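Local atomic coordinates of histidine acid phosphatase (Bifidobacterium longum subsp. infantis, PDB entry 6RXD), a protein that probably removes phosphate groups from inositol polyphosphates such as phytate, and from 2,3-bisphosphoglycerate, as a phytase of the histidine acid phosphatase family. Residues A[80-91]-A[326-334]; A[237-248]-A[301-309]. All blocks are in the same frame, centred on the assembly; numbering follows the deposited sequence.

Contact 1: residues A[80-91]-A[326-334]; sequences EFVKNLSGITAA and HTFAFDQYF. With ZN (zinc ion), chain D.
Asn84 and Ala329 make the central polar link between helix 80-91 and the loop 326-334: the backbone N of Ala329 donates to OD1 of Asn84 over 2.8 Å, reaching it from above the carbonyl plane. Asn84 CG lies anti to its carbonyl carbon (chi1 -76°), setting the amide beside the loop. The amide also gives ND2 to Tyr333 OH at 3.1 Å, a bent bond (135°) although the hydroxyl lies close to the amide plane. In the conformers modelled, Gln332 NE2 donates to Ala329 O and to the anti lone pair of Glu80 OE2 (2.7 Å); both side chains have a second conformer, so these bonds are less certain. Replacing Asn84 by alanine removes the amide and is likely to leave Ala329 N and Tyr333 OH without these partners and the 3-10 turn that starts at Phe330 less firmly held. This loop joins helices 301-317 and 339-357 of the histidine phosphatase (branch 2) family.

Several of the apolar contacts are CH-pi. Asn84 CB lies over one face of Phe330, and Ile88 CB sits 4.2 Å from the centroid of Phe328, 16° off its normal. Leu85 CD2 and Ile88 CG2 also pack on Phe330. Gly87 lets the loop come close, its CA 3.6 Å from Thr327 O; a CB there would clash with that oxygen. Ala91 CA covers a face of His326, whose NE2 binds the zinc ion at 2.1 Å; Glu94 is a second ligand.

Contact 2: residues A[237-248]-A[301-309]; sequences VKRASHDLLSQI and EYDAAMDLY. With ZN (zinc ion), chain C.
His242 and Glu301 lie side by side and point the same way, with the ring and carboxylate planes turned 44° apart. ND1 of His242 donates to Glu301 OE2 over 2.6 Å in a nearly straight bond; the oxygen lies close to the ring plane, and the carboxylate is met on its syn side, somewhat out of its own plane. The imidazole thus works from two edges, because its NE2 binds the zinc ion at 2.2 Å. CG anti to the backbone N carries the ring beside Glu301, and chi2 of 78° turns ND1 to the carboxylate and NE2 to the metal. This is a His-carboxylate hydrogen bond behind a metal-bound histidine, set where helices 235-245 and 301-317 cross. It fixes the ring's rotation and would probably make the histidine a stronger electron donor to zinc. In this model Glu301 is second shell to the zinc ion; it has itself been seen to bind zinc in a crystal structure of this protein. OE1 of Glu301 takes a hydrogen bond from a water that also donates to Lys238 O.

Beyond this polar end the helices meet through small residues. The CB atoms of Ser241 and Ala305 are 3.6 Å apart where the backbones come nearest. On one side Val237 CG1 touches the edge of the Tyr302 ring. On the other, Leu245 CD1 lies 3.8 Å from Ala304 CB, Leu244 CD2 reaches Ala305 CB, and Ile248 CD1 meets Leu308 CD2 tip to tip at 3.8 Å.

The axes of the two short helical segments pass 8.3 Å apart at 68°. Helix 251-258 brings Leu254 against His242, Leu245 and Glu301 and supplies Glu251 to the zinc; helix 339-357 packs on Val237 and Met306, and helix 55-69 on Ala304.

Contacts 1 and 2 have centres 16 Å apart and meet directly at the 3-10 turn of 326-334. There Tyr333 O probably accepts a hydrogen bond from Gln247 NE2 at 2.8 Å, while Phe334 CE1 packs on Leu244 CD1 at 3.5 Å and Tyr333 CE1 on Ile248 CG1 at 3.8 Å. Helix 301-317 also spans both: Leu308 meets Ile248 in contact 2 and touches Phe330 of contact 1. In sequence, both segments of contact 2 fall between those of contact 1. Each contact holds a histidine bound to its own zinc ion, and the two ions lie about 36 Å apart, so the junction links the two contacts, not the two metal sites.

Contact 1: residues A[80-91]-A[326-334]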
# COMPACT_ATOMS: atom_id res chain seq x y z
N GLU A 80 -8.50 -27.86 14.31
CA GLU A 80 -8.49 -27.01 13.12
C GLU A 80 -7.86 -25.66 13.41
O GLU A 80 -7.07 -25.15 12.58
CB GLU A 80 -9.89 -26.85 12.51
CG GLU A 80 -9.95 -25.91 11.31
CD GLU A 80 -9.36 -26.51 10.04
OE1 GLU A 80 -9.00 -27.71 10.04
OE2 GLU A 80 -9.28 -25.79 9.02
N PHE A 81 -8.15 -25.09 14.57
CA PHE A 81 -7.59 -23.79 14.95
C PHE A 81 -6.06 -23.89 15.07
O PHE A 81 -5.33 -23.07 14.52
CB PHE A 81 -8.22 -23.32 16.26
CG PHE A 81 -7.92 -21.89 16.62
CD1 PHE A 81 -8.46 -20.85 15.88
CD2 PHE A 81 -7.11 -21.61 17.70
CE1 PHE A 81 -8.17 -19.53 16.22
CE2 PHE A 81 -6.83 -20.30 18.05
CZ PHE A 81 -7.36 -19.26 17.32
N VAL A 82 -5.58 -24.91 15.77
CA VAL A 82 -4.14 -25.11 15.95
C VAL A 82 -3.46 -25.39 14.60
O VAL A 82 -2.34 -24.93 14.35
CB VAL A 82 -3.85 -26.24 16.97
CG1 VAL A 82 -2.35 -26.49 17.10
CG2 VAL A 82 -4.45 -25.89 18.33
N LYS A 83 -4.13 -26.13 13.72
CA LYS A 83 -3.58 -26.40 12.38
C LYS A 83 -3.42 -25.12 11.57
O LYS A 83 -2.42 -24.93 10.87
CB LYS A 83 -4.47 -27.38 11.61
CG LYS A 83 -3.95 -27.70 10.20
CD LYS A 83 -4.88 -28.64 9.43
CE LYS A 83 -4.36 -28.87 8.01
NZ LYS A 83 -5.26 -29.72 7.20
N ASN A 84 -4.41 -24.24 11.65
CA ASN A 84 -4.37 -22.99 10.90
C ASN A 84 -3.21 -22.12 11.38
O ASN A 84 -2.43 -21.58 10.58
CB ASN A 84 -5.69 -22.22 11.03
CG ASN A 84 -6.79 -22.81 10.18
OD1 ASN A 84 -6.53 -23.35 9.11
ND2 ASN A 84 -8.03 -22.75 10.67
N LEU A 85 -3.07 -22.02 12.70
CA LEU A 85 -2.00 -21.21 13.28
C LEU A 85 -0.63 -21.79 12.95
O LEU A 85 0.25 -21.06 12.51
CB LEU A 85 -2.16 -21.09 14.80
CG LEU A 85 -3.40 -20.36 15.33
CD1 LEU A 85 -3.46 -20.49 16.85
CD2 LEU A 85 -3.35 -18.91 14.94
N SER A 86 -0.45 -23.10 13.14
CA SER A 86 0.82 -23.75 12.83
C SER A 86 1.19 -23.56 11.37
O SER A 86 2.36 -23.35 11.02
CB SER A 86 0.75 -25.25 13.14
OG SER A 86 0.62 -25.45 14.53
N GLY A 87 0.18 -23.64 10.50
CA GLY A 87 0.39 -23.50 9.07
C GLY A 87 0.88 -22.12 8.66
O GLY A 87 1.82 -22.01 7.88
N ILE A 88 0.24 -21.06 9.16
CA ILE A 88 0.67 -19.72 8.76
C ILE A 88 2.03 -19.37 9.38
O ILE A 88 2.85 -18.68 8.78
CB ILE A 88 -0.41 -18.63 9.04
CG1 ILE A 88 -0.07 -17.35 8.26
CG2 ILE A 88 -0.54 -18.34 10.53
CD1 ILE A 88 -1.26 -16.44 8.01
N THR A 89 2.28 -19.90 10.57
CA THR A 89 3.58 -19.70 11.20
C THR A 89 4.66 -20.39 10.38
O THR A 89 5.70 -19.80 10.08
CB THR A 89 3.56 -20.19 12.64
OG1 THR A 89 2.67 -19.35 13.39
CG2 THR A 89 4.96 -20.16 13.28
N ALA A 90 4.41 -21.64 9.98
CA ALA A 90 5.38 -22.38 9.19
C ALA A 90 5.65 -21.71 7.85
O ALA A 90 6.78 -21.72 7.37
CB ALA A 90 4.92 -23.82 8.99
N ALA A 91 4.63 -21.13 7.24
CA ALA A 91 4.80 -20.43 5.97
C ALA A 91 5.72 -19.21 6.15
O ALA A 91 6.58 -18.93 5.31
CB ALA A 91 3.46 -20.01 5.41
N HIS A 326 2.01 -26.81 4.62
CA HIS A 326 1.69 -25.68 5.48
C HIS A 326 0.48 -24.91 4.95
O HIS A 326 0.58 -23.74 4.56
CB HIS A 326 2.92 -24.79 5.79
CG HIS A 326 3.67 -24.32 4.58
ND1 HIS A 326 3.19 -23.32 3.76
CD2 HIS A 326 4.88 -24.67 4.07
CE1 HIS A 326 4.06 -23.09 2.79
NE2 HIS A 326 5.09 -23.89 2.94
N THR A 327 -0.66 -25.58 4.92
CA THR A 327 -1.90 -24.94 4.54
C THR A 327 -2.57 -24.26 5.73
O THR A 327 -2.30 -24.59 6.89
CB THR A 327 -2.89 -25.91 3.87
OG1 THR A 327 -3.28 -26.91 4.82
CG2 THR A 327 -2.25 -26.58 2.67
N PHE A 328 -3.43 -23.30 5.44
CA PHE A 328 -4.21 -22.63 6.47
C PHE A 328 -5.52 -22.17 5.83
O PHE A 328 -5.57 -21.94 4.62
CB PHE A 328 -3.43 -21.46 7.12
CG PHE A 328 -2.54 -20.71 6.15
CD1 PHE A 328 -3.00 -19.56 5.51
CD2 PHE A 328 -1.25 -21.15 5.88
CE1 PHE A 328 -2.18 -18.88 4.60
CE2 PHE A 328 -0.42 -20.47 4.99
CZ PHE A 328 -0.89 -19.34 4.35
N ALA A 329 -6.57 -22.06 6.64
CA ALA A 329 -7.89 -21.75 6.11
C ALA A 329 -8.64 -20.80 7.04
O ALA A 329 -9.69 -21.14 7.59
CB ALA A 329 -8.69 -23.04 5.90
N PHE A 330 -8.08 -19.61 7.23
CA PHE A 330 -8.69 -18.62 8.12
C PHE A 330 -9.99 -18.07 7.56
O PHE A 330 -10.84 -17.57 8.32
CB PHE A 330 -7.71 -17.50 8.44
CG PHE A 330 -6.57 -17.94 9.33
CD1 PHE A 330 -6.76 -18.09 10.70
CD2 PHE A 330 -5.32 -18.22 8.80
CE1 PHE A 330 -5.73 -18.50 11.53
CE2 PHE A 330 -4.28 -18.63 9.63
CZ PHE A 330 -4.48 -18.78 10.99
N ASP A 331 -10.17 -18.17 6.24
CA ASP A 331 -11.41 -17.69 5.64
C ASP A 331 -12.64 -18.42 6.17
O ASP A 331 -13.74 -17.87 6.14
CB ASP A 331 -11.35 -17.72 4.11
CG ASP A 331 -11.02 -19.08 3.56
OD1 ASP A 331 -10.29 -19.84 4.24
OD2 ASP A 331 -11.49 -19.39 2.45
N GLN A 332 -12.46 -19.64 6.70
CA GLN A 332 -13.59 -20.40 7.22
C GLN A 332 -14.25 -19.74 8.43
O GLN A 332 -15.39 -20.06 8.75
CB GLN A 332 -13.16 -21.79 7.64
CG GLN A 332 -12.42 -21.78 8.95
CD GLN A 332 -11.94 -23.14 9.35
OE1 GLN A 332 -12.68 -23.91 9.96
NE2 GLN A 332 -10.70 -23.46 9.00
N TYR A 333 -13.54 -18.82 9.09
CA TYR A 333 -14.09 -18.14 10.26
C TYR A 333 -14.81 -16.86 9.87
O TYR A 333 -15.37 -16.18 10.73
CB TYR A 333 -12.99 -17.78 11.27
CG TYR A 333 -12.17 -18.97 11.72
CD1 TYR A 333 -12.77 -20.04 12.38
CD2 TYR A 333 -10.79 -19.00 11.53
CE1 TYR A 333 -12.02 -21.13 12.80
CE2 TYR A 333 -10.03 -20.08 11.96
CZ TYR A 333 -10.65 -21.14 12.58
OH TYR A 333 -9.91 -22.23 13.02
N PHE A 334 -14.81 -16.55 8.58
CA PHE A 334 -15.39 -15.28 8.13
C PHE A 334 -16.43 -15.48 7.02
O PHE A 334 -16.51 -14.67 6.09
CB PHE A 334 -14.28 -14.33 7.68
CG PHE A 334 -13.38 -13.88 8.81
CD1 PHE A 334 -13.71 -12.76 9.55
CD2 PHE A 334 -12.23 -14.59 9.14
CE1 PHE A 334 -12.89 -12.33 10.59
CE2 PHE A 334 -11.41 -14.18 10.19
CZ PHE A 334 -11.75 -13.04 10.91
ZN ZN D . 7.06 -24.46 2.54
O HOH W 1 7.65 -26.35 3.94

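Contact 2: residues A[237-248]-A[301-309]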
# COMPACT_ATOMS: atom_id res chain seq x y z
N VAL A 237 -18.21 -3.18 17.29
CA VAL A 237 -16.95 -3.90 17.04
C VAL A 237 -16.71 -4.90 18.18
O VAL A 237 -16.26 -6.03 17.94
CB VAL A 237 -15.75 -2.96 16.85
CG1 VAL A 237 -14.45 -3.75 16.78
CG2 VAL A 237 -15.91 -2.13 15.57
N LYS A 238 -17.02 -4.50 19.41
CA LYS A 238 -16.87 -5.41 20.54
C LYS A 238 -17.83 -6.58 20.42
O LYS A 238 -17.48 -7.73 20.72
CB LYS A 238 -17.05 -4.65 21.86
CG LYS A 238 -15.89 -3.69 22.13
CD LYS A 238 -16.07 -2.88 23.40
CE LYS A 238 -14.91 -1.90 23.55
NZ LYS A 238 -13.60 -2.57 23.33
N ARG A 239 -19.05 -6.31 19.95
CA ARG A 239 -20.01 -7.38 19.73
C ARG A 239 -19.51 -8.33 18.65
O ARG A 239 -19.60 -9.55 18.80
CB ARG A 239 -21.39 -6.81 19.36
CG ARG A 239 -22.09 -6.12 20.51
CD ARG A 239 -23.26 -5.29 20.03
NE ARG A 239 -24.34 -6.11 19.48
CZ ARG A 239 -25.35 -5.63 18.76
NH1 ARG A 239 -26.28 -6.45 18.30
NH2 ARG A 239 -25.41 -4.33 18.50
N ALA A 240 -18.97 -7.78 17.57
CA ALA A 240 -18.43 -8.58 16.47
C ALA A 240 -17.26 -9.42 16.93
O ALA A 240 -17.06 -10.54 16.46
CB ALA A 240 -18.00 -7.69 15.33
N SER A 241 -16.49 -8.87 17.86
CA SER A 241 -15.34 -9.60 18.40
C SER A 241 -15.81 -10.86 19.12
O SER A 241 -15.25 -11.93 18.94
CB SER A 241 -14.54 -8.72 19.36
OG SER A 241 -13.95 -7.62 18.67
N HIS A 242 -16.82 -10.71 19.96
CA HIS A 242 -17.37 -11.85 20.67
C HIS A 242 -17.96 -12.86 19.69
O HIS A 242 -17.74 -14.07 19.83
CB HIS A 242 -18.43 -11.41 21.66
CG HIS A 242 -19.04 -12.56 22.38
ND1 HIS A 242 -18.41 -13.19 23.42
CD2 HIS A 242 -20.19 -13.25 22.16
CE1 HIS A 242 -19.15 -14.19 23.85
NE2 HIS A 242 -20.23 -14.25 23.10
N ASP A 243 -18.71 -12.36 18.72
CA ASP A 243 -19.35 -13.20 17.70
C ASP A 243 -18.31 -14.08 17.00
O ASP A 243 -18.48 -15.31 16.87
CB ASP A 243 -20.04 -12.29 16.69
CG ASP A 243 -21.02 -13.04 15.81
OD1 ASP A 243 -22.10 -13.42 16.31
OD2 ASP A 243 -20.73 -13.21 14.61
N LEU A 244 -17.24 -13.45 16.56
CA LEU A 244 -16.20 -14.15 15.82
C LEU A 244 -15.60 -15.26 16.65
O LEU A 244 -15.47 -16.39 16.20
CB LEU A 244 -15.10 -13.17 15.43
CG LEU A 244 -14.01 -13.77 14.57
CD1 LEU A 244 -14.56 -14.02 13.16
CD2 LEU A 244 -12.78 -12.88 14.54
N LEU A 245 -15.23 -14.93 17.88
CA LEU A 245 -14.51 -15.88 18.73
C LEU A 245 -15.40 -17.02 19.21
O LEU A 245 -14.90 -18.09 19.53
CB LEU A 245 -13.88 -15.17 19.93
CG LEU A 245 -12.82 -14.13 19.59
CD1 LEU A 245 -12.44 -13.34 20.84
CD2 LEU A 245 -11.58 -14.79 19.01
N SER A 246 -16.71 -16.80 19.24
CA SER A 246 -17.61 -17.82 19.77
C SER A 246 -17.76 -19.02 18.84
O SER A 246 -18.31 -20.04 19.23
CB SER A 246 -18.99 -17.24 20.11
OG SER A 246 -19.65 -16.81 18.94
N GLN A 247 -17.24 -18.90 17.61
CA GLN A 247 -17.18 -20.02 16.67
C GLN A 247 -16.18 -21.05 17.13
O GLN A 247 -16.22 -22.21 16.72
CB GLN A 247 -16.67 -19.55 15.31
CG GLN A 247 -17.53 -18.56 14.60
CD GLN A 247 -16.92 -18.20 13.27
OE1 GLN A 247 -17.19 -18.84 12.25
NE2 GLN A 247 -16.07 -17.18 13.27
N ILE A 248 -15.23 -20.59 17.94
CA ILE A 248 -14.07 -21.40 18.29
C ILE A 248 -14.06 -21.73 19.78
O ILE A 248 -13.82 -22.87 20.17
CB ILE A 248 -12.78 -20.64 17.93
CG1 ILE A 248 -12.71 -20.41 16.42
CG2 ILE A 248 -11.54 -21.40 18.41
CD1 ILE A 248 -11.96 -19.12 16.04
N GLU A 301 -11.47 -9.80 24.33
CA GLU A 301 -12.00 -10.37 23.09
C GLU A 301 -11.65 -9.53 21.87
O GLU A 301 -11.34 -10.07 20.82
CB GLU A 301 -13.52 -10.56 23.15
CG GLU A 301 -13.98 -11.65 24.10
CD GLU A 301 -15.49 -11.71 24.22
OE1 GLU A 301 -16.14 -10.66 24.03
OE2 GLU A 301 -16.04 -12.79 24.48
N TYR A 302 -11.74 -8.21 22.00
CA TYR A 302 -11.31 -7.33 20.92
C TYR A 302 -9.90 -7.67 20.44
O TYR A 302 -9.68 -7.81 19.24
CB TYR A 302 -11.39 -5.85 21.33
CG TYR A 302 -10.81 -4.88 20.31
CD1 TYR A 302 -11.63 -4.24 19.39
CD2 TYR A 302 -9.45 -4.62 20.26
CE1 TYR A 302 -11.11 -3.36 18.45
CE2 TYR A 302 -8.91 -3.75 19.32
CZ TYR A 302 -9.75 -3.12 18.42
OH TYR A 302 -9.22 -2.26 17.49
N ASP A 303 -8.95 -7.81 21.36
CA ASP A 303 -7.58 -8.13 20.98
C ASP A 303 -7.48 -9.45 20.23
O ASP A 303 -6.79 -9.53 19.21
CB ASP A 303 -6.69 -8.25 22.23
CG ASP A 303 -6.43 -6.92 22.90
OD1 ASP A 303 -6.70 -5.85 22.30
OD2 ASP A 303 -5.94 -6.96 24.04
N ALA A 304 -8.12 -10.48 20.75
CA ALA A 304 -8.04 -11.80 20.12
C ALA A 304 -8.69 -11.80 18.74
O ALA A 304 -8.14 -12.35 17.78
CB ALA A 304 -8.65 -12.88 21.01
N ALA A 305 -9.86 -11.16 18.62
CA ALA A 305 -10.58 -11.14 17.35
C ALA A 305 -9.81 -10.33 16.31
O ALA A 305 -9.74 -10.72 15.14
CB ALA A 305 -12.00 -10.59 17.53
N MET A 306 -9.26 -9.18 16.71
CA MET A 306 -8.51 -8.38 15.76
C MET A 306 -7.23 -9.10 15.35
O MET A 306 -6.79 -8.97 14.21
CB MET A 306 -8.20 -6.98 16.33
CG MET A 306 -9.42 -6.05 16.41
SD MET A 306 -10.22 -5.69 14.82
CE MET A 306 -8.78 -5.26 13.84
N ASP A 307 -6.63 -9.86 16.26
CA ASP A 307 -5.47 -10.68 15.88
C ASP A 307 -5.87 -11.75 14.86
O ASP A 307 -5.15 -11.98 13.89
CB ASP A 307 -4.81 -11.31 17.10
CG ASP A 307 -4.11 -10.30 17.97
OD1 ASP A 307 -4.11 -9.11 17.60
OD2 ASP A 307 -3.57 -10.69 19.03
N LEU A 308 -7.03 -12.37 15.07
CA LEU A 308 -7.52 -13.39 14.15
C LEU A 308 -7.85 -12.77 12.79
O LEU A 308 -7.54 -13.34 11.75
CB LEU A 308 -8.76 -14.11 14.72
CG LEU A 308 -9.29 -15.31 13.93
CD1 LEU A 308 -8.16 -16.32 13.75
CD2 LEU A 308 -10.45 -15.95 14.66
N TYR A 309 -8.45 -11.58 12.82
CA TYR A 309 -8.72 -10.86 11.58
C TYR A 309 -7.41 -10.52 10.86
O TYR A 309 -7.33 -10.63 9.64
CB TYR A 309 -9.53 -9.59 11.85
CG TYR A 309 -9.70 -8.73 10.62
CD1 TYR A 309 -10.57 -9.10 9.60
CD2 TYR A 309 -9.00 -7.54 10.47
CE1 TYR A 309 -10.73 -8.31 8.46
CE2 TYR A 309 -9.16 -6.76 9.35
CZ TYR A 309 -10.01 -7.14 8.36
OH TYR A 309 -10.14 -6.35 7.24
ZN ZN C . -21.82 -15.70 22.70
O HOH W 2 -16.02 -8.16 23.17